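Local coordinates for protein serine-pyruvate aminotransferase (AgxT) (Sulfolobus solfataricus, PDB 3ZRR) that probably transfers amino groups between small amino acids and oxo acids, as a serine-pyruvate or alanine-glyoxylate aminotransferase, using pyridoxal 5'-phosphate, at residues N85-D90 / E137-V142; L285-V290 / T302-K307; A309-V314 / A332-R337; V323-G328 / I350-V355. All coordinates share one frame; numbering follows the deposited sequence. Where two conformers were deposited one is given.

Interaction 1: residues N85-D90 / E137-V142; sequences NGVFGD and ETSTGV. With PXG (3-[O-phosphonopyridoxyl]--amino-benzoic acid), chain C.
The ring of Phe88 and the carboxylate of Glu137 lie almost in one plane, 6° apart, with Glu137 OE2 at the ring edge 3.6 Å from Phe88 CD2. Over one face of the ring lies the pyridine of the bound phosphopyridoxyl-aminobenzoate, its C4 3.4 Å from Phe88 CE1; Val87 CG1 covers the opposite face. The carboxylate receives the start of helix 87-96. Phe88 N gives OE2 a nearly straight bond (3.1 Å, 173°), and Gly89 N reaches the syn lone pair of OE1 at 3.0 Å. The bend in the glutamate chain (chi2 56°) turns both oxygens to these amides. From its own loop Glu137 OE2 also accepts from Ser139 N, on the anti side, and from Ser139 OG at 2.7 Å, above the carboxylate plane. Gly86, the N-cap residue, has no side chain, which suits the close approach of Ser139 and Glu137 to the backbone here. Thr138 OG1, bonded also to Ser166, meets the phenolic O3 of the ligand at 2.5 Å. A buried carboxylate gripped by so many N-H and O-H groups at a helix N-terminus is probably ionised, and holding the backbone of Phe88 probably helps to place its ring against the face of the cofactor ring.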
# COMPACT_ATOMS: atom_id res chain seq x y z
N ASN A 85 30.77 -25.75 6.62
CA ASN A 85 30.49 -26.47 5.38
C ASN A 85 30.59 -25.63 4.12
O ASN A 85 30.41 -26.14 3.02
CB ASN A 85 29.13 -27.16 5.50
CG ASN A 85 29.10 -28.15 6.66
OD1 ASN A 85 30.09 -28.85 6.92
ND2 ASN A 85 27.97 -28.22 7.34
N GLY A 86 30.89 -24.34 4.27
CA GLY A 86 31.16 -23.49 3.10
C GLY A 86 31.17 -22.02 3.44
O GLY A 86 31.59 -21.65 4.53
N VAL A 87 30.69 -21.20 2.52
CA VAL A 87 30.77 -19.73 2.61
C VAL A 87 30.28 -19.15 3.93
O VAL A 87 30.96 -18.36 4.56
CB VAL A 87 29.95 -19.06 1.44
CG1 VAL A 87 29.90 -17.54 1.59
CG2 VAL A 87 30.56 -19.39 0.13
N PHE A 88 29.10 -19.55 4.36
CA PHE A 88 28.53 -18.94 5.55
C PHE A 88 29.09 -19.49 6.87
O PHE A 88 29.18 -18.79 7.85
CB PHE A 88 27.00 -18.88 5.43
CG PHE A 88 26.55 -17.89 4.39
CD1 PHE A 88 26.65 -16.52 4.63
CD2 PHE A 88 26.14 -18.33 3.13
CE1 PHE A 88 26.30 -15.59 3.64
CE2 PHE A 88 25.80 -17.41 2.12
CZ PHE A 88 25.87 -16.04 2.39
N GLY A 89 29.55 -20.73 6.86
CA GLY A 89 30.41 -21.21 7.96
C GLY A 89 31.70 -20.40 8.00
O GLY A 89 32.16 -19.97 9.08
N ASP A 90 32.29 -20.15 6.83
CA ASP A 90 33.55 -19.41 6.79
C ASP A 90 33.40 -17.96 7.27
O ASP A 90 34.37 -17.35 7.75
CB ASP A 90 34.15 -19.43 5.39
CG ASP A 90 34.65 -20.82 4.98
OD1 ASP A 90 34.76 -21.76 5.82
OD2 ASP A 90 34.89 -20.98 3.78
N GLU A 137 23.84 -24.68 4.98
CA GLU A 137 24.88 -23.92 4.29
C GLU A 137 24.36 -23.53 2.93
O GLU A 137 24.25 -24.36 2.00
CB GLU A 137 26.20 -24.72 4.17
CG GLU A 137 27.24 -24.03 3.30
CD GLU A 137 27.55 -22.61 3.75
OE1 GLU A 137 27.99 -22.44 4.91
OE2 GLU A 137 27.37 -21.66 2.95
N THR A 138 24.04 -22.25 2.81
CA THR A 138 23.31 -21.71 1.68
C THR A 138 24.11 -21.87 0.39
O THR A 138 23.51 -22.05 -0.67
CB THR A 138 22.98 -20.21 1.95
OG1 THR A 138 22.34 -20.11 3.22
CG2 THR A 138 22.02 -19.64 0.88
N SER A 139 25.44 -21.81 0.48
CA SER A 139 26.25 -21.86 -0.73
C SER A 139 26.25 -23.24 -1.41
O SER A 139 26.54 -23.34 -2.58
CB SER A 139 27.69 -21.43 -0.43
OG SER A 139 28.26 -22.32 0.53
N THR A 140 25.88 -24.28 -0.68
CA THR A 140 25.92 -25.65 -1.21
C THR A 140 24.61 -26.42 -1.03
O THR A 140 24.44 -27.49 -1.59
CB THR A 140 27.04 -26.51 -0.55
OG1 THR A 140 26.76 -26.68 0.86
CG2 THR A 140 28.45 -25.91 -0.76
N GLY A 141 23.69 -25.90 -0.22
CA GLY A 141 22.41 -26.56 0.03
C GLY A 141 22.49 -27.73 0.99
O GLY A 141 21.61 -28.59 1.00
N VAL A 142 23.54 -27.75 1.80
CA VAL A 142 23.82 -28.84 2.71
C VAL A 142 23.34 -28.55 4.14
O VAL A 142 23.71 -27.54 4.75
CB VAL A 142 25.32 -29.16 2.70
CG1 VAL A 142 25.69 -30.14 3.80
CG2 VAL A 142 25.73 -29.72 1.36
N1 PXG C . 24.22 -17.27 7.21
C2 PXG C . 23.56 -17.88 6.20
C2A PXG C . 23.36 -19.38 6.23
C3 PXG C . 23.06 -17.11 5.14
O3 PXG C . 22.39 -17.75 4.15
C5 PXG C . 23.92 -15.13 6.17
C6 PXG C . 24.40 -15.93 7.23
C5A PXG C . 24.15 -13.61 6.19
OP4 PXG C . 22.88 -12.98 6.31
P PXG C . 22.71 -11.43 5.99
OP1 PXG C . 21.27 -11.18 6.35
OP2 PXG C . 23.09 -11.29 4.52
OP3 PXG C . 23.75 -10.82 6.91
C4 PXG C . 23.23 -15.73 5.12
C4A PXG C . 22.69 -14.86 4.00
C7 PXG C . 23.28 -16.03 -2.00
C8 PXG C . 23.01 -15.20 -0.78
O2 PXG C . 24.30 -15.77 -2.69
C9 PXG C . 22.77 -15.80 0.46
C10 PXG C . 22.52 -15.01 1.59
C11 PXG C . 22.51 -13.62 1.44
C12 PXG C . 22.75 -13.02 0.20
C13 PXG C . 23.00 -13.81 -0.91
O8 PXG C . 22.46 -16.94 -2.28
N9 PXG C . 22.29 -15.58 2.80
O HOH W 1 25.47 -26.82 7.06
O HOH W 2 28.79 -23.84 7.02
O HOH W 3 28.86 -28.29 1.92

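Interaction 2: residues L285-V290 / T302-K307; sequences LGLEIV and TGVILK. With CA (calcium ion), chain F.
A beta hairpin at the edge of the small antiparallel sheet of this chain carries a calcium site on its outer strand, where Glu288 binds the ion through both carboxylate oxygens, OE2 at 2.5 Å and OE1 at 2.8 Å. The chain of Glu288 is extended, CG anti to the backbone N (chi1 -169°), which carries the carboxylate past the methyl Ile305 CD1. Lys307 NZ approaches Glu288 OE1 on its anti side at 2.9 Å, forming a salt bridge; the lysine chain bends at chi2 and chi4 to come back to the strand. Arg292 bonds OE2, so two cations share the carboxylate with the metal. Water 4 accepts from Glu288 N and Lys307 NZ and donates to Ile305 O, bridging the two strands. The backbones pair through Ile305 N to Glu288 O, 2.9 Å, and Val290 N to Gly303 O, also 2.9 Å. Gly303, with no side chain, lets Val290 CG2 lie over its backbone and pack on Ile305 CG1 at 3.7 Å. Leu287 CD1 touches Val304 CG1 nearer helix 346-363. With branched Ile289 and Val304 as its non-hydrogen-bonded pair, the arrangement is that of an antiparallel beta hairpin, here bearing a calcium site.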
# COMPACT_ATOMS: atom_id res chain seq x y z
N LEU A 285 15.41 -35.73 -14.53
CA LEU A 285 16.08 -35.11 -15.67
C LEU A 285 17.49 -35.64 -15.86
O LEU A 285 18.11 -35.40 -16.90
CB LEU A 285 16.11 -33.57 -15.55
CG LEU A 285 14.73 -32.93 -15.60
CD1 LEU A 285 14.74 -31.52 -15.07
CD2 LEU A 285 14.18 -32.97 -17.03
N GLY A 286 17.99 -36.37 -14.85
CA GLY A 286 19.35 -36.87 -14.85
C GLY A 286 20.33 -35.82 -14.36
O GLY A 286 21.54 -35.90 -14.64
N LEU A 287 19.83 -34.80 -13.65
CA LEU A 287 20.71 -33.77 -13.11
C LEU A 287 21.24 -34.18 -11.76
O LEU A 287 20.51 -34.80 -10.95
CB LEU A 287 19.99 -32.42 -13.01
CG LEU A 287 19.63 -31.83 -14.37
CD1 LEU A 287 18.60 -30.68 -14.20
CD2 LEU A 287 20.85 -31.39 -15.19
N GLU A 288 22.51 -33.86 -11.52
CA GLU A 288 23.16 -34.20 -10.27
C GLU A 288 23.03 -33.04 -9.28
O GLU A 288 23.17 -31.86 -9.64
CB GLU A 288 24.62 -34.49 -10.55
CG GLU A 288 25.38 -35.12 -9.39
CD GLU A 288 26.85 -35.34 -9.75
OE1 GLU A 288 27.17 -35.32 -10.96
OE2 GLU A 288 27.68 -35.54 -8.84
N ILE A 289 22.77 -33.39 -8.02
CA ILE A 289 22.65 -32.43 -6.92
C ILE A 289 24.05 -32.14 -6.31
O ILE A 289 24.90 -33.01 -6.29
CB ILE A 289 21.62 -32.94 -5.89
CG1 ILE A 289 20.22 -32.81 -6.50
CG2 ILE A 289 21.68 -32.16 -4.57
CD1 ILE A 289 19.14 -33.58 -5.77
N VAL A 290 24.30 -30.90 -5.89
CA VAL A 290 25.63 -30.54 -5.34
C VAL A 290 25.90 -31.23 -3.99
O VAL A 290 26.98 -31.82 -3.80
CB VAL A 290 25.84 -29.00 -5.23
CG1 VAL A 290 27.09 -28.68 -4.45
CG2 VAL A 290 25.97 -28.39 -6.59
N THR A 302 18.92 -26.01 -3.10
CA THR A 302 19.42 -27.16 -3.85
C THR A 302 20.36 -26.67 -4.92
O THR A 302 20.02 -25.76 -5.69
CB THR A 302 18.26 -27.97 -4.50
OG1 THR A 302 17.34 -28.36 -3.47
CG2 THR A 302 18.81 -29.25 -5.14
N GLY A 303 21.56 -27.23 -4.94
CA GLY A 303 22.53 -26.91 -5.97
C GLY A 303 22.40 -27.90 -7.11
O GLY A 303 22.22 -29.10 -6.89
N VAL A 304 22.48 -27.39 -8.33
CA VAL A 304 22.21 -28.19 -9.52
C VAL A 304 23.45 -28.14 -10.40
O VAL A 304 23.83 -27.08 -10.90
CB VAL A 304 20.99 -27.64 -10.30
CG1 VAL A 304 20.70 -28.50 -11.52
CG2 VAL A 304 19.74 -27.58 -9.39
N ILE A 305 24.11 -29.29 -10.55
CA ILE A 305 25.32 -29.38 -11.36
C ILE A 305 25.01 -29.41 -12.86
O ILE A 305 24.12 -30.14 -13.30
CB ILE A 305 26.16 -30.61 -10.97
CG1 ILE A 305 26.77 -30.39 -9.60
CG2 ILE A 305 27.26 -30.90 -12.01
CD1 ILE A 305 27.20 -31.67 -8.90
N LEU A 306 25.73 -28.59 -13.62
CA LEU A 306 25.64 -28.58 -15.06
C LEU A 306 26.93 -29.18 -15.64
O LEU A 306 28.03 -28.85 -15.20
CB LEU A 306 25.40 -27.16 -15.59
CG LEU A 306 24.08 -26.52 -15.11
CD1 LEU A 306 23.97 -25.08 -15.53
CD2 LEU A 306 22.85 -27.28 -15.61
N LYS A 307 26.77 -30.09 -16.60
CA LYS A 307 27.92 -30.74 -17.25
C LYS A 307 28.35 -30.00 -18.51
O LYS A 307 29.51 -30.06 -18.90
CB LYS A 307 27.60 -32.20 -17.60
CG LYS A 307 27.14 -33.08 -16.45
CD LYS A 307 28.15 -33.17 -15.31
CE LYS A 307 27.87 -34.37 -14.39
NZ LYS A 307 26.61 -34.28 -13.59
CA CA F . 29.85 -35.34 -10.16
O HOH W 4 24.15 -32.87 -13.51

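Interaction 3: residues A309-V314 / A332-R337; sequences ADPQKV and AFKYFR. With PXG (3-[O-phosphonopyridoxyl]--amino-benzoic acid), chain C.
The first turn of helix 311-316 rests on the start of strand 335-339, with the CA atoms of Pro311 and Phe336 the closest pair, 5.6 Å apart, and no hydrogen bond joins the two segments. Val314 lowers one methyl onto the Phe336 ring: CG1 stands 4.0 Å from the centroid and 10° off the ring normal, a CH-pi contact over the face. That methyl lies anti to the backbone N (chi1 171°), while the phenylalanine carries its ring between its own N and carbonyl carbon (chi1 68°), and the two side chains meet at about a right angle. Pro311 packs next to them. Its CB sits 3.4 Å from Tyr335 O, and its CG meets Lys334 CG at 3.7 Å, the aliphatic part of the extended lysine lying across the pyrrolidine. Proline suits a first helical turn, where its missing N-H costs no helix bond, and Asp310 caps the same turn by accepting from Gln312 N through OD1 at 3.1 Å. Farther along the strand Arg337 turns to the active site, where NH1 and NH2 both donate to carboxylate oxygen O8 of the ligand, NH2 at 2.9 Å, with O8 in the guanidinium plane; Pro327 O holds NE. Van der Waals and CH-pi contact thus join helix to strand, while Arg337 offers two N-H groups to the ligand carboxylate, consistent with recognition of a substrate carboxylate.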
# COMPACT_ATOMS: atom_id res chain seq x y z
N ALA A 309 26.02 -26.90 -20.17
CA ALA A 309 25.57 -25.51 -20.15
C ALA A 309 26.31 -24.66 -19.10
O ALA A 309 26.77 -25.16 -18.07
CB ALA A 309 24.06 -25.45 -19.92
N ASP A 310 26.43 -23.37 -19.40
CA ASP A 310 27.04 -22.38 -18.50
C ASP A 310 26.00 -21.88 -17.48
O ASP A 310 25.01 -21.26 -17.86
CB ASP A 310 27.60 -21.22 -19.34
CG ASP A 310 28.31 -20.16 -18.50
OD1 ASP A 310 28.39 -20.27 -17.25
OD2 ASP A 310 28.82 -19.21 -19.12
N PRO A 311 26.23 -22.15 -16.17
CA PRO A 311 25.34 -21.70 -15.10
C PRO A 311 24.92 -20.25 -15.25
O PRO A 311 23.75 -19.91 -15.02
CB PRO A 311 26.18 -21.85 -13.83
CG PRO A 311 27.22 -22.83 -14.15
CD PRO A 311 27.34 -22.98 -15.65
N GLN A 312 25.85 -19.40 -15.68
CA GLN A 312 25.60 -17.98 -15.84
C GLN A 312 24.53 -17.70 -16.88
O GLN A 312 23.73 -16.77 -16.73
CB GLN A 312 26.91 -17.22 -16.14
CG GLN A 312 26.86 -15.72 -15.84
CD GLN A 312 26.32 -15.40 -14.44
OE1 GLN A 312 26.94 -15.73 -13.41
NE2 GLN A 312 25.15 -14.75 -14.39
N LYS A 313 24.50 -18.53 -17.93
CA LYS A 313 23.48 -18.39 -18.98
C LYS A 313 22.10 -18.90 -18.54
O LYS A 313 21.07 -18.34 -18.94
CB LYS A 313 23.92 -19.04 -20.30
CG LYS A 313 24.89 -18.19 -21.11
CD LYS A 313 24.78 -18.47 -22.59
CE LYS A 313 25.99 -17.93 -23.31
NZ LYS A 313 25.86 -18.14 -24.77
N VAL A 314 22.09 -19.95 -17.71
CA VAL A 314 20.86 -20.40 -17.08
C VAL A 314 20.25 -19.25 -16.28
O VAL A 314 19.06 -18.98 -16.40
CB VAL A 314 21.07 -21.66 -16.20
CG1 VAL A 314 19.82 -21.99 -15.37
CG2 VAL A 314 21.46 -22.86 -17.07
N ALA A 332 34.84 -26.08 -6.62
CA ALA A 332 34.78 -27.51 -6.87
C ALA A 332 33.61 -27.97 -7.77
O ALA A 332 33.61 -29.10 -8.27
CB ALA A 332 34.76 -28.28 -5.56
N PHE A 333 32.63 -27.10 -7.98
CA PHE A 333 31.46 -27.48 -8.78
C PHE A 333 31.10 -26.43 -9.80
O PHE A 333 31.33 -25.24 -9.59
CB PHE A 333 30.24 -27.76 -7.90
CG PHE A 333 30.44 -28.84 -6.88
CD1 PHE A 333 30.19 -30.17 -7.20
CD2 PHE A 333 30.83 -28.51 -5.58
CE1 PHE A 333 30.36 -31.17 -6.24
CE2 PHE A 333 30.98 -29.50 -4.61
CZ PHE A 333 30.76 -30.83 -4.93
N LYS A 334 30.50 -26.88 -10.89
CA LYS A 334 29.87 -25.99 -11.85
C LYS A 334 28.36 -26.16 -11.66
O LYS A 334 27.80 -27.23 -11.96
CB LYS A 334 30.29 -26.36 -13.27
CG LYS A 334 29.96 -25.33 -14.30
CD LYS A 334 30.71 -25.60 -15.59
CE LYS A 334 30.77 -24.35 -16.45
NZ LYS A 334 31.35 -24.65 -17.79
N TYR A 335 27.71 -25.11 -11.15
CA TYR A 335 26.31 -25.22 -10.76
C TYR A 335 25.61 -23.89 -10.57
O TYR A 335 26.23 -22.84 -10.53
CB TYR A 335 26.19 -26.04 -9.45
CG TYR A 335 26.72 -25.36 -8.19
CD1 TYR A 335 28.09 -25.09 -8.02
CD2 TYR A 335 25.86 -25.03 -7.15
CE1 TYR A 335 28.58 -24.50 -6.84
CE2 TYR A 335 26.34 -24.45 -5.96
CZ TYR A 335 27.70 -24.18 -5.83
OH TYR A 335 28.16 -23.60 -4.67
N PHE A 336 24.28 -23.96 -10.47
CA PHE A 336 23.46 -22.85 -9.99
C PHE A 336 22.63 -23.43 -8.84
O PHE A 336 22.64 -24.63 -8.62
CB PHE A 336 22.58 -22.26 -11.10
CG PHE A 336 21.46 -23.20 -11.58
CD1 PHE A 336 21.73 -24.20 -12.54
CD2 PHE A 336 20.15 -23.06 -11.09
CE1 PHE A 336 20.73 -25.05 -12.99
CE2 PHE A 336 19.13 -23.91 -11.54
CZ PHE A 336 19.42 -24.90 -12.50
N ARG A 337 21.95 -22.57 -8.11
CA ARG A 337 21.18 -23.00 -6.95
C ARG A 337 19.72 -22.60 -7.09
O ARG A 337 19.41 -21.59 -7.69
CB ARG A 337 21.76 -22.40 -5.68
CG ARG A 337 23.07 -23.01 -5.27
CD ARG A 337 23.66 -22.35 -4.02
NE ARG A 337 24.01 -20.97 -4.32
CZ ARG A 337 23.51 -19.91 -3.69
NH1 ARG A 337 22.64 -20.08 -2.70
NH2 ARG A 337 23.89 -18.70 -4.05
N1 PXG C . 24.22 -17.27 7.21
C2 PXG C . 23.56 -17.88 6.20
C2A PXG C . 23.36 -19.38 6.23
C3 PXG C . 23.06 -17.11 5.14
O3 PXG C . 22.39 -17.75 4.15
C5 PXG C . 23.92 -15.13 6.17
C6 PXG C . 24.40 -15.93 7.23
C5A PXG C . 24.15 -13.61 6.19
OP4 PXG C . 22.88 -12.98 6.31
P PXG C . 22.71 -11.43 5.99
OP1 PXG C . 21.27 -11.18 6.35
OP2 PXG C . 23.09 -11.29 4.52
OP3 PXG C . 23.75 -10.82 6.91
C4 PXG C . 23.23 -15.73 5.12
C4A PXG C . 22.69 -14.86 4.00
C7 PXG C . 23.28 -16.03 -2.00
C8 PXG C . 23.01 -15.20 -0.78
O2 PXG C . 24.30 -15.77 -2.69
C9 PXG C . 22.77 -15.80 0.46
C10 PXG C . 22.52 -15.01 1.59
C11 PXG C . 22.51 -13.62 1.44
C12 PXG C . 22.75 -13.02 0.20
C13 PXG C . 23.00 -13.81 -0.91
O8 PXG C . 22.46 -16.94 -2.28
N9 PXG C . 22.29 -15.58 2.80

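Interaction 4: residues V323-G328 / I350-V355; sequences VEFAPG and IIAISV
Val323 pushes one methyl, CG1, into a shallow hollow on the surface of helix 346-363. The hollow is walled by Ala352 CA, 3.9 Å from that methyl, by Val355 CG2 at 4.2 Å and, in the conformer given, by Ile351 CG2 at 3.8 Å, so one methyl touches three residues spread over a turn of the helix. Its partner is the ring of Phe325, which points its far end at the same helix. Phe325 CE1 comes 4.2 Å from Ala352 CB and Phe325 CE2 4.1 Å from Val355 CG1, and the CZ corner meets Ala352 O edge-on at 3.9 Å. Ala352 suits the spot because its single methyl lets both the valine and the ring come close to the helix backbone, whereas Val355, CG1 anti to its backbone N (chi1 167°), spreads one methyl to the ring and the other to Val323. The two bumps also brace each other: Val323 CG2 lies 3.6 Å above the plane of the Phe325 ring, over its centre, leaving CG1 to face the helix. No hydrogen bond crosses the contact, and its fit is mainly apolar. Beyond it, Phe325 meets the Phe336 ring of strand 335-339 and Leu315 of helix 311-316, while Val355 packs on Asn347 of the third subunit, so helix 346-363 lies between strand 325-327, outermost in the small sheet of this chain, and a neighbouring chain.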
# COMPACT_ATOMS: atom_id res chain seq x y z
N VAL A 323 11.04 -17.38 -10.63
CA VAL A 323 11.78 -18.37 -9.84
C VAL A 323 12.81 -17.69 -8.89
O VAL A 323 13.03 -16.48 -8.99
CB VAL A 323 12.46 -19.45 -10.75
CG1 VAL A 323 11.39 -20.33 -11.37
CG2 VAL A 323 13.27 -18.83 -11.87
N GLU A 324 13.41 -18.46 -7.98
CA GLU A 324 14.47 -17.94 -7.11
C GLU A 324 15.77 -18.71 -7.33
O GLU A 324 16.15 -19.57 -6.54
CB GLU A 324 14.06 -17.97 -5.63
CG GLU A 324 15.06 -17.28 -4.70
CD GLU A 324 15.01 -17.76 -3.25
OE1 GLU A 324 14.04 -18.45 -2.86
OE2 GLU A 324 15.96 -17.44 -2.49
N PHE A 325 16.45 -18.39 -8.44
CA PHE A 325 17.74 -19.00 -8.80
C PHE A 325 18.90 -18.06 -8.51
O PHE A 325 18.78 -16.84 -8.64
CB PHE A 325 17.81 -19.44 -10.29
CG PHE A 325 16.77 -20.46 -10.70
CD1 PHE A 325 15.98 -21.12 -9.76
CD2 PHE A 325 16.59 -20.75 -12.06
CE1 PHE A 325 14.99 -22.03 -10.16
CE2 PHE A 325 15.61 -21.68 -12.47
CZ PHE A 325 14.82 -22.32 -11.52
N ALA A 326 20.04 -18.66 -8.13
CA ALA A 326 21.21 -17.94 -7.67
C ALA A 326 22.47 -18.67 -8.13
O ALA A 326 22.41 -19.87 -8.44
CB ALA A 326 21.17 -17.82 -6.13
N PRO A 327 23.63 -17.97 -8.17
CA PRO A 327 24.85 -18.60 -8.67
C PRO A 327 25.42 -19.62 -7.70
O PRO A 327 25.12 -19.57 -6.50
CB PRO A 327 25.84 -17.42 -8.82
CG PRO A 327 25.03 -16.17 -8.63
CD PRO A 327 23.90 -16.59 -7.72
N GLY A 328 26.19 -20.55 -8.25
CA GLY A 328 26.97 -21.48 -7.45
C GLY A 328 28.38 -20.95 -7.38
O GLY A 328 29.04 -20.80 -8.41
N ILE A 350 6.57 -26.96 -9.49
CA ILE A 350 6.25 -27.16 -10.91
C ILE A 350 6.93 -26.11 -11.78
O ILE A 350 7.57 -26.45 -12.78
CB ILE A 350 4.72 -27.11 -11.16
CG1 ILE A 350 4.02 -28.32 -10.54
CG2 ILE A 350 4.41 -27.08 -12.64
CD1 ILE A 350 4.22 -29.65 -11.30
N ILE A 351 6.80 -24.84 -11.40
CA ILE A 351 7.37 -23.75 -12.19
C ILE A 351 8.90 -23.90 -12.29
O ILE A 351 9.47 -23.83 -13.38
CB ILE A 351 7.02 -22.35 -11.61
CG1 ILE A 351 5.52 -22.06 -11.72
CG2 ILE A 351 7.79 -21.25 -12.35
CD1 ILE A 351 5.10 -20.76 -10.97
N ALA A 352 9.56 -24.10 -11.14
CA ALA A 352 11.02 -24.17 -11.14
C ALA A 352 11.52 -25.28 -12.08
O ALA A 352 12.39 -25.05 -12.91
CB ALA A 352 11.57 -24.36 -9.72
N ILE A 353 10.94 -26.46 -11.97
CA ILE A 353 11.39 -27.58 -12.82
C ILE A 353 11.04 -27.33 -14.30
O ILE A 353 11.85 -27.60 -15.20
CB ILE A 353 10.89 -28.91 -12.28
CG1 ILE A 353 11.52 -29.17 -10.91
CG2 ILE A 353 11.21 -30.07 -13.22
CD1 ILE A 353 13.04 -29.41 -10.97
N SER A 354 9.85 -26.77 -14.56
CA SER A 354 9.50 -26.43 -15.93
C SER A 354 10.44 -25.40 -16.54
O SER A 354 10.91 -25.58 -17.66
CB SER A 354 8.07 -25.89 -16.01
OG SER A 354 7.72 -25.76 -17.39
N VAL A 355 10.72 -24.33 -15.80
CA VAL A 355 11.66 -23.30 -16.26
C VAL A 355 13.03 -23.93 -16.49
O VAL A 355 13.71 -23.62 -17.46
CB VAL A 355 11.72 -22.10 -15.25
CG1 VAL A 355 12.90 -21.18 -15.52
CG2 VAL A 355 10.44 -21.30 -15.31

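From the N terminus, interaction 1 comes first: it closes a loop of 46 residues and brings helix 87-96 against the loop after strand 136-137, beside the cofactor. Interaction 2 opens only after it has closed and forms a hairpin, 288-289 with 301-305, with 11 residues between its segments. Interactions 3 and 4, closing loops of 17 and 21 residues, then cross, their segments alternating along the chain, so that helix 311-316, strands 325-327 and 335-339 and helix 346-363 are interlocked. Strands 301-305, 335-339 and 325-327, neighbours in one sheet, link interactions 2, 3 and 4. Interaction 3 reaches back to interaction 1 through Tyr335 OH on Ser139 O, and both touch the same bound ligand.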